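Local coordinates for nitrate transport protein (Xanthomonas axonopodis pv. citri, PDB 3KSX) that probably binds alkanesulfonates in the periplasm as the solute-binding component of an ABC transporter, and here holds the buffer molecule MOPS, at residues L101-E113 / H270-V283. Residues are numbered along the deposited sequence; the frame is centred on the assembly and turned at random.
Sequences LYVGWVPPTPKAE and HRPPASVQPLSAQV
Trp105, near the end of strand 100-106, meets 270-283 by backbone and ring alike, a worked example of a loop pinned to the end of a strand by a single bridge. In this antiparallel hydrogen-bonded pair its O accepts from Gln277 N at 2.8 Å, and its N donates to Gln277 O in a bond modelled unusually short. With CG anti to the backbone N (chi1 165°), the indole runs alongside the Gln277 side chain and lays one face against Val283, whose CG2 stands 3.5 Å from the centroid of the six-membered ring in a CH-pi contact. Trp105 NE1 donates to Thr210 O, and Ser280 OG caps the helix that carries Val283. Leu279 packs beside it, with CG 3.8 Å from Trp105 CB and CD2 against Tyr102 CB.

Toward Lys111 the packing thins. Thr109 CG2 sits over one face of the Arg271 guanidinium, 3.6 Å from NH1. At the more exposed end a water accepts from Lys111 N and donates to His270 O.

Segment 101-113 crosses between two sheets, as in two-lobed periplasmic binding proteins, with Thr109 OG1 weakly hydrogen-bonded to the bound MOPS; strand 212-217 flanks strand 100-106, and helix 225-244 packs against Val276 and Arg271.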
# COMPACT_ATOMS: atom_id res chain seq x y z
N LEU A 101 5.52 -7.57 -13.43
CA LEU A 101 4.23 -7.52 -14.03
C LEU A 101 3.20 -7.05 -12.97
O LEU A 101 3.37 -7.38 -11.81
CB LEU A 101 3.85 -8.94 -14.51
CG LEU A 101 4.56 -9.46 -15.74
CD1 LEU A 101 4.10 -10.94 -15.93
CD2 LEU A 101 4.27 -8.62 -17.01
N TYR A 102 2.15 -6.35 -13.40
CA TYR A 102 0.96 -6.08 -12.57
C TYR A 102 0.05 -7.23 -12.85
O TYR A 102 -0.33 -7.40 -13.99
CB TYR A 102 0.29 -4.80 -13.07
CG TYR A 102 1.07 -3.53 -12.86
CD1 TYR A 102 2.12 -3.17 -13.74
CD2 TYR A 102 0.74 -2.67 -11.83
CE1 TYR A 102 2.83 -1.91 -13.58
CE2 TYR A 102 1.41 -1.45 -11.66
CZ TYR A 102 2.47 -1.09 -12.49
OH TYR A 102 3.13 0.15 -12.32
N VAL A 103 -0.40 -8.00 -11.84
CA VAL A 103 -1.15 -9.21 -12.11
C VAL A 103 -2.54 -9.11 -11.39
O VAL A 103 -3.44 -9.95 -11.54
CB VAL A 103 -0.34 -10.50 -11.65
CG1 VAL A 103 1.03 -10.56 -12.41
CG2 VAL A 103 -0.11 -10.46 -10.05
N GLY A 104 -2.71 -8.07 -10.60
CA GLY A 104 -3.96 -7.90 -9.90
C GLY A 104 -4.13 -6.51 -9.35
O GLY A 104 -3.13 -5.79 -9.17
N TRP A 105 -5.38 -6.11 -9.15
CA TRP A 105 -5.69 -4.72 -8.73
C TRP A 105 -6.55 -4.70 -7.49
O TRP A 105 -7.49 -5.51 -7.41
CB TRP A 105 -6.33 -3.91 -9.89
CG TRP A 105 -6.99 -2.60 -9.46
CD1 TRP A 105 -6.39 -1.52 -8.93
CD2 TRP A 105 -8.40 -2.33 -9.40
NE1 TRP A 105 -7.32 -0.52 -8.64
CE2 TRP A 105 -8.56 -1.02 -8.88
CE3 TRP A 105 -9.53 -3.07 -9.76
CZ2 TRP A 105 -9.83 -0.41 -8.71
CZ3 TRP A 105 -10.77 -2.52 -9.52
CH2 TRP A 105 -10.92 -1.18 -9.01
N VAL A 106 -6.22 -3.79 -6.55
CA VAL A 106 -6.81 -3.72 -5.24
C VAL A 106 -7.48 -2.33 -5.23
O VAL A 106 -6.81 -1.31 -5.38
CB VAL A 106 -5.69 -3.68 -4.13
CG1 VAL A 106 -6.35 -3.53 -2.77
CG2 VAL A 106 -4.80 -4.97 -4.15
N PRO A 107 -8.81 -2.28 -5.14
CA PRO A 107 -9.42 -0.95 -5.16
C PRO A 107 -8.99 -0.01 -3.99
O PRO A 107 -8.47 -0.43 -2.94
CB PRO A 107 -10.88 -1.28 -5.09
CG PRO A 107 -10.91 -2.71 -5.77
CD PRO A 107 -9.84 -3.31 -4.97
N PRO A 108 -9.14 1.30 -4.21
CA PRO A 108 -8.50 2.16 -3.23
C PRO A 108 -9.28 2.30 -1.91
O PRO A 108 -10.48 1.97 -1.82
CB PRO A 108 -8.50 3.56 -3.94
CG PRO A 108 -9.74 3.48 -4.80
CD PRO A 108 -9.71 2.06 -5.32
N THR A 109 -8.59 2.75 -0.88
CA THR A 109 -9.18 2.97 0.46
C THR A 109 -8.84 4.37 0.92
O THR A 109 -7.91 4.58 1.74
CB THR A 109 -8.68 1.87 1.47
OG1 THR A 109 -7.28 1.85 1.47
CG2 THR A 109 -9.09 0.52 1.03
N PRO A 110 -9.53 5.40 0.33
CA PRO A 110 -9.02 6.72 0.43
C PRO A 110 -9.10 7.27 1.86
O PRO A 110 -8.33 8.14 2.24
CB PRO A 110 -9.96 7.52 -0.49
CG PRO A 110 -11.28 6.60 -0.64
CD PRO A 110 -10.64 5.27 -0.63
N LYS A 111 -10.05 6.80 2.65
CA LYS A 111 -10.14 7.27 4.03
C LYS A 111 -8.97 6.80 4.87
O LYS A 111 -8.63 7.42 5.91
CB LYS A 111 -11.46 6.73 4.64
CG LYS A 111 -12.70 7.42 4.07
CD LYS A 111 -13.94 6.54 4.43
CE LYS A 111 -15.22 7.34 4.25
NZ LYS A 111 -15.72 7.73 5.58
N ALA A 112 -8.34 5.71 4.44
CA ALA A 112 -7.26 5.10 5.15
C ALA A 112 -5.91 5.71 4.72
O ALA A 112 -4.88 5.22 5.17
CB ALA A 112 -7.28 3.62 4.97
N GLU A 113 -5.88 6.67 3.77
CA GLU A 113 -4.62 7.35 3.39
C GLU A 113 -4.68 8.76 3.93
O GLU A 113 -5.57 9.50 3.52
CB GLU A 113 -4.40 7.47 1.87
CG GLU A 113 -4.41 6.14 1.18
CD GLU A 113 -2.98 5.54 1.03
OE1 GLU A 113 -1.94 6.10 1.53
OE2 GLU A 113 -2.93 4.52 0.30
N HIS A 270 -12.90 2.45 7.97
CA HIS A 270 -12.29 3.24 6.87
C HIS A 270 -12.17 2.57 5.52
O HIS A 270 -11.70 3.21 4.57
CB HIS A 270 -10.86 3.67 7.23
CG HIS A 270 -10.78 4.50 8.46
ND1 HIS A 270 -9.70 4.46 9.31
CD2 HIS A 270 -11.66 5.37 9.00
CE1 HIS A 270 -9.90 5.29 10.31
NE2 HIS A 270 -11.09 5.85 10.15
N ARG A 271 -12.50 1.29 5.45
CA ARG A 271 -12.29 0.56 4.22
C ARG A 271 -13.59 0.09 3.63
O ARG A 271 -14.26 -0.73 4.27
CB ARG A 271 -11.50 -0.72 4.49
CG ARG A 271 -10.08 -0.52 4.89
CD ARG A 271 -9.52 -1.87 5.18
NE ARG A 271 -9.64 -2.75 4.03
CZ ARG A 271 -8.74 -2.78 3.06
NH1 ARG A 271 -7.65 -1.99 3.11
NH2 ARG A 271 -8.93 -3.60 2.03
N PRO A 272 -13.93 0.51 2.38
CA PRO A 272 -15.05 -0.19 1.67
C PRO A 272 -14.52 -1.57 1.30
O PRO A 272 -13.31 -1.75 1.38
CB PRO A 272 -15.26 0.66 0.40
CG PRO A 272 -13.92 1.40 0.16
CD PRO A 272 -13.19 1.46 1.51
N PRO A 273 -15.37 -2.54 0.87
CA PRO A 273 -14.73 -3.75 0.24
C PRO A 273 -13.65 -3.41 -0.81
O PRO A 273 -13.77 -2.37 -1.52
CB PRO A 273 -15.91 -4.47 -0.41
CG PRO A 273 -17.06 -4.16 0.57
CD PRO A 273 -16.82 -2.72 1.07
N ALA A 274 -12.59 -4.24 -0.88
CA ALA A 274 -11.43 -4.01 -1.78
C ALA A 274 -10.69 -5.30 -2.18
O ALA A 274 -9.49 -5.46 -1.85
CB ALA A 274 -10.43 -2.97 -1.21
N SER A 275 -11.39 -6.20 -2.87
CA SER A 275 -10.85 -7.49 -3.27
C SER A 275 -9.90 -7.36 -4.48
O SER A 275 -10.13 -6.53 -5.39
CB SER A 275 -12.02 -8.45 -3.58
OG SER A 275 -12.92 -7.84 -4.47
N VAL A 276 -8.86 -8.16 -4.52
CA VAL A 276 -7.96 -8.15 -5.67
C VAL A 276 -8.73 -8.71 -6.87
O VAL A 276 -9.41 -9.70 -6.74
CB VAL A 276 -6.61 -8.85 -5.41
CG1 VAL A 276 -6.79 -10.29 -5.05
CG2 VAL A 276 -5.68 -8.69 -6.65
N GLN A 277 -8.69 -7.99 -7.98
CA GLN A 277 -9.29 -8.46 -9.26
C GLN A 277 -8.42 -8.02 -10.42
O GLN A 277 -7.37 -7.30 -10.21
CB GLN A 277 -10.64 -7.86 -9.41
CG GLN A 277 -10.65 -6.41 -8.92
CD GLN A 277 -12.06 -5.94 -8.63
OE1 GLN A 277 -12.53 -5.96 -7.48
NE2 GLN A 277 -12.74 -5.48 -9.66
N PRO A 278 -8.82 -8.40 -11.64
CA PRO A 278 -8.04 -8.08 -12.78
C PRO A 278 -8.02 -6.59 -13.01
O PRO A 278 -8.92 -5.87 -12.60
CB PRO A 278 -8.79 -8.72 -13.94
CG PRO A 278 -9.55 -9.84 -13.33
CD PRO A 278 -9.97 -9.25 -12.01
N LEU A 279 -6.95 -6.13 -13.60
CA LEU A 279 -6.82 -4.72 -13.97
C LEU A 279 -7.79 -4.39 -15.11
O LEU A 279 -7.91 -5.13 -16.11
CB LEU A 279 -5.35 -4.34 -14.36
CG LEU A 279 -4.35 -4.22 -13.16
CD1 LEU A 279 -3.78 -5.54 -12.66
CD2 LEU A 279 -3.19 -3.35 -13.61
N SER A 280 -8.49 -3.29 -14.92
CA SER A 280 -9.42 -2.83 -15.98
C SER A 280 -8.71 -1.78 -16.83
O SER A 280 -7.70 -1.21 -16.38
CB SER A 280 -10.66 -2.20 -15.28
OG SER A 280 -10.30 -1.00 -14.61
N ALA A 281 -9.29 -1.43 -18.00
CA ALA A 281 -8.74 -0.39 -18.83
C ALA A 281 -8.56 0.94 -18.14
O ALA A 281 -7.49 1.58 -18.23
CB ALA A 281 -9.50 -0.29 -20.14
N GLN A 282 -9.55 1.36 -17.37
CA GLN A 282 -9.51 2.64 -16.70
C GLN A 282 -8.45 2.65 -15.60
O GLN A 282 -7.81 3.67 -15.40
CB GLN A 282 -10.90 3.03 -16.13
CG GLN A 282 -11.96 3.36 -17.20
CD GLN A 282 -11.44 4.32 -18.26
OE1 GLN A 282 -11.40 3.97 -19.44
NE2 GLN A 282 -11.03 5.50 -17.85
N VAL A 283 -8.26 1.56 -14.88
CA VAL A 283 -7.24 1.44 -13.85
C VAL A 283 -5.82 1.58 -14.47
O VAL A 283 -4.96 2.39 -14.00
CB VAL A 283 -7.43 0.11 -13.06
CG1 VAL A 283 -6.20 -0.22 -12.37
CG2 VAL A 283 -8.73 0.14 -12.07
O HOH W 1 -11.89 4.40 2.32